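Local coordinates for DNA replication protein DnaC (PDB 3ECC) that probably binds ATP and, as an AAA-family helicase loader, helps bring the replicative helicase to DNA at initiation, at residues A7-Y12 against L59-E64; L24-F29 against K39-V44; H53-T58 against I137-Y142. One frame throughout, in Å; residues are numbered along the deposited sequence.

Contact 1: A7-Y12 against L59-E64. With ADP (adenosine-5'-diphosphate), chain B.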
# COMPACT_ATOMS: atom_id res chain seq x y z
N ALA A 7 -3.84 -15.69 3.50
CA ALA A 7 -3.12 -14.62 4.19
C ALA A 7 -3.95 -14.00 5.30
O ALA A 7 -4.68 -13.03 5.09
CB ALA A 7 -2.66 -13.56 3.21
N ASN A 8 -3.86 -14.60 6.49
CA ASN A 8 -4.48 -14.08 7.69
C ASN A 8 -3.42 -13.59 8.65
O ASN A 8 -2.28 -14.05 8.62
CB ASN A 8 -5.28 -15.19 8.38
CG ASN A 8 -6.49 -15.60 7.59
OD1 ASN A 8 -7.61 -15.15 7.86
ND2 ASN A 8 -6.29 -16.46 6.59
N LEU A 9 -3.81 -12.67 9.53
CA LEU A 9 -2.93 -12.27 10.63
C LEU A 9 -2.74 -13.43 11.59
O LEU A 9 -2.06 -13.32 12.61
CB LEU A 9 -3.49 -11.05 11.37
CG LEU A 9 -3.26 -9.66 10.77
CD1 LEU A 9 -3.82 -8.62 11.71
CD2 LEU A 9 -1.78 -9.40 10.49
N ASP A 10 -3.34 -14.57 11.24
CA ASP A 10 -3.29 -15.77 12.06
C ASP A 10 -2.36 -16.81 11.45
O ASP A 10 -1.49 -17.37 12.12
CB ASP A 10 -4.70 -16.33 12.22
CG ASP A 10 -4.85 -17.14 13.47
OD1 ASP A 10 -4.24 -18.23 13.55
OD2 ASP A 10 -5.60 -16.69 14.38
N THR A 11 -2.55 -17.07 10.15
CA THR A 11 -1.63 -17.87 9.35
C THR A 11 -0.21 -17.29 9.38
O THR A 11 0.76 -17.95 8.96
CB THR A 11 -2.12 -17.93 7.88
OG1 THR A 11 -3.45 -18.46 7.84
CG2 THR A 11 -1.20 -18.82 7.04
N TYR A 12 -0.09 -16.06 9.88
CA TYR A 12 1.20 -15.38 9.93
C TYR A 12 2.03 -15.75 11.15
O TYR A 12 1.65 -15.48 12.30
CB TYR A 12 1.06 -13.86 9.81
CG TYR A 12 2.32 -13.21 9.32
CD1 TYR A 12 2.55 -13.04 7.96
CD2 TYR A 12 3.29 -12.77 10.20
CE1 TYR A 12 3.72 -12.46 7.49
CE2 TYR A 12 4.46 -12.18 9.75
CZ TYR A 12 4.66 -12.02 8.39
OH TYR A 12 5.82 -11.44 7.93
N LEU A 59 -5.92 -5.98 5.38
CA LEU A 59 -7.16 -5.64 4.70
C LEU A 59 -8.33 -6.50 5.20
O LEU A 59 -9.45 -6.01 5.37
CB LEU A 59 -6.99 -5.76 3.19
CG LEU A 59 -8.18 -5.50 2.27
CD1 LEU A 59 -8.71 -4.09 2.44
CD2 LEU A 59 -7.80 -5.75 0.81
N LYS A 60 -8.04 -7.79 5.42
CA LYS A 60 -9.03 -8.75 5.91
C LYS A 60 -9.36 -8.51 7.38
O LYS A 60 -10.53 -8.54 7.77
CB LYS A 60 -8.50 -10.18 5.74
CG LYS A 60 -8.95 -10.88 4.48
CD LYS A 60 -8.19 -12.20 4.30
CE LYS A 60 -8.40 -13.17 5.49
NZ LYS A 60 -9.79 -13.74 5.58
N ALA A 61 -8.32 -8.27 8.19
CA ALA A 61 -8.50 -8.05 9.62
C ALA A 61 -9.40 -6.85 9.88
O ALA A 61 -10.28 -6.90 10.74
CB ALA A 61 -7.15 -7.86 10.29
N ILE A 62 -9.20 -5.77 9.13
CA ILE A 62 -10.07 -4.60 9.20
C ILE A 62 -11.51 -5.01 8.91
O ILE A 62 -12.42 -4.67 9.66
CB ILE A 62 -9.62 -3.51 8.21
CG1 ILE A 62 -8.30 -2.89 8.69
CG2 ILE A 62 -10.69 -2.44 8.06
CD1 ILE A 62 -7.58 -2.12 7.63
N TYR A 63 -11.69 -5.77 7.83
CA TYR A 63 -13.02 -6.22 7.42
C TYR A 63 -13.67 -7.20 8.41
O TYR A 63 -14.89 -7.24 8.54
CB TYR A 63 -12.95 -6.84 6.03
CG TYR A 63 -14.12 -7.73 5.71
CD1 TYR A 63 -15.34 -7.20 5.31
CD2 TYR A 63 -14.02 -9.12 5.85
CE1 TYR A 63 -16.43 -8.01 5.02
CE2 TYR A 63 -15.11 -9.95 5.57
CZ TYR A 63 -16.30 -9.38 5.16
OH TYR A 63 -17.38 -10.19 4.88
N GLU A 64 -12.86 -7.99 9.10
CA GLU A 64 -13.40 -9.00 10.02
C GLU A 64 -13.58 -8.47 11.44
O GLU A 64 -14.24 -9.11 12.25
CB GLU A 64 -12.55 -10.29 10.01
CG GLU A 64 -11.22 -10.19 10.75
CD GLU A 64 -10.28 -11.37 10.46
OE1 GLU A 64 -10.78 -12.46 10.07
OE2 GLU A 64 -9.04 -11.22 10.62
PB ADP B . 6.56 -9.60 -0.94
O1B ADP B . 5.15 -9.07 -1.14
O2B ADP B . 7.40 -8.76 -0.00
O3B ADP B . 7.26 -9.97 -2.21
PA ADP B . 5.05 -11.91 -0.41
O1A ADP B . 3.94 -11.40 0.49
O2A ADP B . 4.55 -11.98 -1.84
O3A ADP B . 6.37 -11.00 -0.20
O5' ADP B . 5.58 -13.34 0.10
C5' ADP B . 5.92 -14.40 -0.79
C4' ADP B . 5.21 -15.68 -0.36
O4' ADP B . 5.66 -16.05 0.95
C3' ADP B . 3.72 -15.47 -0.26
O3' ADP B . 3.08 -16.56 -0.92
C2' ADP B . 3.40 -15.45 1.23
O2' ADP B . 2.20 -16.13 1.50
C1' ADP B . 4.56 -16.18 1.85
N9 ADP B . 4.94 -15.66 3.19
C8 ADP B . 5.73 -14.60 3.46
N7 ADP B . 5.89 -14.43 4.80
C5 ADP B . 5.21 -15.41 5.42
C6 ADP B . 4.95 -15.83 6.82
N6 ADP B . 5.47 -15.17 7.88
N1 ADP B . 4.18 -16.91 7.02
C2 ADP B . 3.66 -17.61 5.99
N3 ADP B . 3.85 -17.29 4.70
C4 ADP B . 4.60 -16.22 4.36

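Contact 2: L24-F29 against K39-V44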
# COMPACT_ATOMS: atom_id res chain seq x y z
N LEU A 24 2.65 -6.84 15.40
CA LEU A 24 2.11 -6.16 16.58
C LEU A 24 1.62 -4.75 16.22
O LEU A 24 0.59 -4.30 16.72
CB LEU A 24 3.14 -6.12 17.72
CG LEU A 24 3.60 -7.47 18.30
CD1 LEU A 24 4.79 -7.31 19.23
CD2 LEU A 24 2.47 -8.25 18.99
N THR A 25 2.36 -4.08 15.35
CA THR A 25 1.96 -2.75 14.88
C THR A 25 0.69 -2.81 14.01
O THR A 25 -0.10 -1.87 14.02
CB THR A 25 3.09 -2.05 14.12
OG1 THR A 25 4.27 -2.01 14.93
CG2 THR A 25 2.68 -0.63 13.77
N ILE A 26 0.51 -3.90 13.28
CA ILE A 26 -0.70 -4.07 12.46
C ILE A 26 -1.92 -4.33 13.34
O ILE A 26 -2.97 -3.72 13.14
CB ILE A 26 -0.56 -5.23 11.44
CG1 ILE A 26 0.53 -4.93 10.41
CG2 ILE A 26 -1.89 -5.50 10.75
CD1 ILE A 26 1.03 -6.16 9.69
N ARG A 27 -1.76 -5.23 14.30
CA ARG A 27 -2.85 -5.60 15.21
C ARG A 27 -3.38 -4.39 16.01
O ARG A 27 -4.59 -4.21 16.14
CB ARG A 27 -2.43 -6.75 16.15
CG ARG A 27 -2.34 -8.12 15.45
CD ARG A 27 -2.51 -9.29 16.42
NE ARG A 27 -2.53 -10.59 15.74
CZ ARG A 27 -3.62 -11.15 15.19
NH1 ARG A 27 -4.80 -10.53 15.24
NH2 ARG A 27 -3.53 -12.33 14.59
N VAL A 28 -2.46 -3.56 16.50
CA VAL A 28 -2.82 -2.30 17.12
C VAL A 28 -3.57 -1.41 16.14
O VAL A 28 -4.60 -0.84 16.47
CB VAL A 28 -1.58 -1.55 17.64
CG1 VAL A 28 -1.93 -0.13 18.03
CG2 VAL A 28 -0.96 -2.28 18.80
N PHE A 29 -3.04 -1.32 14.91
CA PHE A 29 -3.63 -0.50 13.84
C PHE A 29 -5.07 -0.92 13.54
O PHE A 29 -5.99 -0.11 13.64
CB PHE A 29 -2.76 -0.56 12.57
CG PHE A 29 -3.31 0.22 11.40
CD1 PHE A 29 -2.99 1.57 11.23
CD2 PHE A 29 -4.16 -0.38 10.49
CE1 PHE A 29 -3.51 2.29 10.17
CE2 PHE A 29 -4.69 0.35 9.42
CZ PHE A 29 -4.36 1.68 9.26
N LYS A 39 -5.36 7.07 8.09
CA LYS A 39 -4.02 6.59 8.35
C LYS A 39 -3.86 5.22 7.72
O LYS A 39 -4.78 4.41 7.76
CB LYS A 39 -3.74 6.50 9.85
CG LYS A 39 -3.63 7.85 10.55
CD LYS A 39 -3.01 7.70 11.94
CE LYS A 39 -3.92 6.93 12.87
NZ LYS A 39 -3.27 6.59 14.16
N GLY A 40 -2.69 4.98 7.14
CA GLY A 40 -2.41 3.68 6.57
C GLY A 40 -1.08 3.15 7.04
O GLY A 40 -0.52 3.66 8.01
N LEU A 41 -0.58 2.14 6.35
CA LEU A 41 0.73 1.58 6.62
C LEU A 41 1.51 1.48 5.33
O LEU A 41 0.94 1.33 4.26
CB LEU A 41 0.61 0.19 7.26
CG LEU A 41 -0.29 0.04 8.48
CD1 LEU A 41 -0.61 -1.43 8.73
CD2 LEU A 41 0.33 0.68 9.73
N THR A 42 2.83 1.57 5.45
CA THR A 42 3.72 1.43 4.32
C THR A 42 4.74 0.32 4.59
O THR A 42 5.51 0.39 5.54
CB THR A 42 4.45 2.74 4.02
OG1 THR A 42 3.49 3.80 3.87
CG2 THR A 42 5.28 2.63 2.75
N PHE A 43 4.72 -0.70 3.74
CA PHE A 43 5.61 -1.85 3.88
C PHE A 43 6.74 -1.75 2.87
O PHE A 43 6.51 -1.73 1.66
CB PHE A 43 4.84 -3.15 3.65
CG PHE A 43 3.73 -3.39 4.63
CD1 PHE A 43 3.99 -4.01 5.84
CD2 PHE A 43 2.44 -3.01 4.33
CE1 PHE A 43 2.97 -4.24 6.74
CE2 PHE A 43 1.40 -3.24 5.22
CZ PHE A 43 1.67 -3.86 6.43
N VAL A 44 7.96 -1.71 3.38
CA VAL A 44 9.14 -1.59 2.54
C VAL A 44 10.00 -2.83 2.74
O VAL A 44 9.95 -3.46 3.79
CB VAL A 44 9.94 -0.32 2.90
CG1 VAL A 44 10.95 0.00 1.81
CG2 VAL A 44 9.01 0.85 3.10

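Contact 3: H53-T58 against I137-Y142. With ADP (adenosine-5'-diphosphate), chain B.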
# COMPACT_ATOMS: atom_id res chain seq x y z
N HIS A 53 1.76 -10.14 1.69
CA HIS A 53 1.09 -11.04 2.63
C HIS A 53 0.44 -10.24 3.75
O HIS A 53 -0.75 -10.42 4.05
CB HIS A 53 2.09 -12.06 3.20
CG HIS A 53 1.43 -13.14 4.00
ND1 HIS A 53 1.20 -14.40 3.49
CD2 HIS A 53 0.94 -13.15 5.26
CE1 HIS A 53 0.61 -15.14 4.41
NE2 HIS A 53 0.43 -14.40 5.49
N LEU A 54 1.21 -9.36 4.37
CA LEU A 54 0.74 -8.58 5.51
C LEU A 54 -0.27 -7.51 5.12
O LEU A 54 -1.16 -7.18 5.90
CB LEU A 54 1.91 -7.94 6.27
CG LEU A 54 2.69 -8.94 7.12
CD1 LEU A 54 3.95 -8.32 7.67
CD2 LEU A 54 1.80 -9.46 8.24
N ALA A 55 -0.12 -6.98 3.90
CA ALA A 55 -1.08 -6.03 3.33
C ALA A 55 -2.46 -6.65 3.11
O ALA A 55 -3.48 -6.00 3.33
CB ALA A 55 -0.54 -5.46 2.03
N VAL A 56 -2.49 -7.90 2.65
CA VAL A 56 -3.76 -8.59 2.43
C VAL A 56 -4.36 -9.00 3.77
O VAL A 56 -5.58 -8.89 3.99
CB VAL A 56 -3.60 -9.81 1.50
CG1 VAL A 56 -4.93 -10.55 1.35
CG2 VAL A 56 -3.10 -9.37 0.13
N ALA A 57 -3.49 -9.44 4.68
CA ALA A 57 -3.88 -9.76 6.06
C ALA A 57 -4.54 -8.56 6.74
O ALA A 57 -5.63 -8.69 7.32
CB ALA A 57 -2.68 -10.23 6.86
N THR A 58 -3.89 -7.40 6.65
CA THR A 58 -4.41 -6.18 7.27
C THR A 58 -5.77 -5.82 6.69
O THR A 58 -6.68 -5.43 7.42
CB THR A 58 -3.43 -5.00 7.08
OG1 THR A 58 -2.12 -5.39 7.48
CG2 THR A 58 -3.86 -3.81 7.92
N ILE A 137 -2.99 1.65 2.25
CA ILE A 137 -1.84 0.82 2.57
C ILE A 137 -0.99 0.58 1.33
O ILE A 137 -1.52 0.35 0.24
CB ILE A 137 -2.27 -0.52 3.20
CG1 ILE A 137 -3.10 -0.26 4.46
CG2 ILE A 137 -1.05 -1.39 3.50
CD1 ILE A 137 -3.85 -1.48 4.98
N ILE A 138 0.32 0.64 1.49
CA ILE A 138 1.24 0.55 0.37
C ILE A 138 2.30 -0.49 0.66
O ILE A 138 2.77 -0.60 1.78
CB ILE A 138 1.93 1.92 0.11
CG1 ILE A 138 0.92 2.96 -0.38
CG2 ILE A 138 3.09 1.77 -0.87
CD1 ILE A 138 1.38 4.38 -0.18
N THR A 139 2.65 -1.28 -0.34
CA THR A 139 3.85 -2.11 -0.28
C THR A 139 4.78 -1.70 -1.40
O THR A 139 4.33 -1.44 -2.52
CB THR A 139 3.57 -3.63 -0.35
OG1 THR A 139 3.28 -4.01 -1.69
CG2 THR A 139 2.40 -4.00 0.55
N THR A 140 6.06 -1.62 -1.10
CA THR A 140 7.02 -1.10 -2.06
C THR A 140 8.37 -1.79 -1.93
O THR A 140 8.72 -2.33 -0.87
CB THR A 140 7.18 0.45 -1.93
OG1 THR A 140 8.04 0.93 -2.97
CG2 THR A 140 7.76 0.83 -0.56
N ASN A 141 9.13 -1.77 -3.01
CA ASN A 141 10.45 -2.36 -3.01
C ASN A 141 11.55 -1.39 -2.59
O ASN A 141 11.59 -0.25 -3.03
CB ASN A 141 10.76 -2.94 -4.38
CG ASN A 141 10.99 -4.41 -4.32
OD1 ASN A 141 11.94 -4.87 -3.71
ND2 ASN A 141 10.09 -5.17 -4.94
N TYR A 142 12.46 -1.87 -1.74
CA TYR A 142 13.66 -1.12 -1.40
C TYR A 142 14.90 -1.84 -1.92
O TYR A 142 15.15 -3.00 -1.57
CB TYR A 142 13.77 -0.88 0.10
CG TYR A 142 14.89 0.07 0.49
CD1 TYR A 142 15.11 1.26 -0.21
CD2 TYR A 142 15.72 -0.21 1.58
CE1 TYR A 142 16.15 2.13 0.15
CE2 TYR A 142 16.74 0.65 1.95
CZ TYR A 142 16.96 1.82 1.23
OH TYR A 142 17.98 2.68 1.60
PB ADP B . 6.56 -9.60 -0.94
O1B ADP B . 5.15 -9.07 -1.14
O2B ADP B . 7.40 -8.76 -0.00
O3B ADP B . 7.26 -9.97 -2.21
PA ADP B . 5.05 -11.91 -0.41
O1A ADP B . 3.94 -11.40 0.49
O2A ADP B . 4.55 -11.98 -1.84
O3A ADP B . 6.37 -11.00 -0.20
O5' ADP B . 5.58 -13.34 0.10
C5' ADP B . 5.92 -14.40 -0.79
C4' ADP B . 5.21 -15.68 -0.36
O4' ADP B . 5.66 -16.05 0.95
C3' ADP B . 3.72 -15.47 -0.26
O3' ADP B . 3.08 -16.56 -0.92
C2' ADP B . 3.40 -15.45 1.23
O2' ADP B . 2.20 -16.13 1.50
C1' ADP B . 4.56 -16.18 1.85
N9 ADP B . 4.94 -15.66 3.19
C8 ADP B . 5.73 -14.60 3.46
N7 ADP B . 5.89 -14.43 4.80
C5 ADP B . 5.21 -15.41 5.42
C6 ADP B . 4.95 -15.83 6.82
N6 ADP B . 5.47 -15.17 7.88
N1 ADP B . 4.18 -16.91 7.02
C2 ADP B . 3.66 -17.61 5.99
N3 ADP B . 3.85 -17.29 4.70
C4 ADP B . 4.60 -16.22 4.36

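Contact 1: A7-Y12 against L59-E64
Leu9 and Asn8 set the N-terminal loop against Ala61 and Lys60, on the later half of helix 51-65, the helix that follows the Walker A loop in this P-loop NTPase fold. The two backbones keep apart, with Leu9 and Ala61 at 7.1 Å between CA atoms, and no hydrogen bond links them; side chains fill the gap.

The apolar part is a single branch. Leu9 reaches the helix with CD1, which meets the Ala61 methyl CB at 3.7 Å, while Leu9 also packs on Ala57 one turn earlier and on Leu23 of helix 17-31. The leucine therefore plugs the angle between two helices.

Mixed polar and aliphatic contacts belong to Lys60. Its last two torsions (chi3 59°, chi4 70°) bend the chain so that CD and CE pass alongside Ala7 and Asn8. CD lies 3.7 Å from the carbonyl O of Ala7, and CE comes against the Asn8 amide at its OD1. The ammonium is not bonded there: Lys60 NZ is 3.5 Å from Asn8 OD1 at a poor angle, and this is not a hydrogen bond. On its other branch Asn8 ND2 bonds to Asn6 O, which also receives Thr11 OG1; these bonds tie the loop to itself.

At the far end of the loop the chemistry changes to nucleotide binding. Tyr12 meets the His53 ring and turns one face to the adenine, whose exocyclic N6 sits over that face, displaced toward the rim on the CE1 side, 3.2 Å from Tyr12 CE1.

Contact 2: L24-F29 against K39-V44
Phe29 and Leu41 make the heart of this helix-on-sheet layer, where helix 17-31 lies along one face of the parallel sheet, nearly antiparallel to strand 40-45. Between the short segments the axes pass 10.3 Å apart at 163°, a spacing bridged by side chains alone, with no hydrogen bond from one to the other.

The aromatic interaction is a CH-pi contact. Leu41 CG stands 4.1 Å from the centroid of the Phe29 ring and only 8° off its normal, so the branch point sits squarely over the face; Leu41 CD1 leans over the CD2 side of the ring and Leu41 CD2 over its CD1 and CG. The two side chains slide past one another in opposite senses. Phe29 has CG anti to its own backbone N (chi1 178°), which extends the ring from the helix to the strand and carries its far end to the start of the strand: Phe29 CZ meets Gly40 CA at 3.9 Å, and the carbonyl O of Lys39 lies at the ring edge, near its plane.

Aliphatic packing takes over one turn back along the helix. Ile26 CG1 rests on Leu41 CD1 at 4.0 Å, and the terminal CD1 of the same isoleucine approaches the edge of the Phe43 ring, 4.0 Å from its CE1. The two side chains cross at about a right angle, and the methyl CD1 comes in near the ring plane.

Helix 51-65 packs beside it: Leu54 touches both Ile26 and Phe43, and Thr58 touches Ile26. Within the sheet, strand 40-45 is hydrogen-bonded through its backbone to strands 136-141 and 174-178, while Phe33 meets the Phe29 ring beyond the end of the helix.

Contact 3: H53-T58 against I137-Y142
Ala55 and Thr58 face Ile137 and Thr139 where helix 51-65 runs over strand 136-141. The short segments are almost exactly antiparallel, at 174°, and their axes come within 8.9 Å, a close approach that the small Ala55 side chain permits.

The tight part is two close methyl contacts. Ala55 CB touches Thr139 CG2 at 3.6 Å, and one turn on Thr58 CG2 meets Ile137 CD1 at 3.8 Å. A looser third, Ala55 CB to Ile137 CG2 at 4.4 Å, sets the alanine between two residues that project from the same face of the strand. Thr58 can offer its methyl because its hydroxyl is turned back into the helix: OG1 donates to Leu54 O at 2.6 Å, and that carbonyl also accepts from Thr58 N on the opposite face of its plane. Thr139 likewise spends only its methyl on the helix; its OG1 is hydrogen-bonded to Asp107 OD2 and Asp108 N, both of them magnesium-binding residues in structures of this protein and probably the Walker B acidic pair.

Toward the nucleotide the pairing loosens. Farther along the segment, Asn141 is partly exposed and touches the beryllium trifluoride, whereas His53 at the start of the helical segment points away from the strand. His53 grips ADP twice: its backbone N bonds to the alpha-phosphate O1A at 2.8 Å, and ND1 shares a hydrogen bond of 2.8 Å with the ribose O2'. With chi1 at -171° the imidazole swings away from the backbone N and out to the sugar.

The arrangement is that of a P-loop NTPase: the Walker A helix lies over the central sheet, and the position of Asn141, next to the beryllium trifluoride, is consistent with sensor 1 of AAA+ proteins.

Overall arrangement
Contacts 1 and 3 share helix 51-65: contact 3 seats its first half on the sheet, and contact 1 lays the N-terminal loop on its second half. Contact 2 brings helix 17-31 onto the same sheet through strand 40-45, the neighbour of strand 136-141, and Ile26 touching Thr58 joins the two helices side by side on that face. Contact 3 lies deepest, about 5 Å from the chain centre to its own, and meets through methyls; contact 2, at 10 Å, relies on a phenyl ring and branched aliphatics; contact 1, at 15 Å, mixes one apolar pair with a partly exposed lysine and amide. Contact 2 alone does not touch ADP.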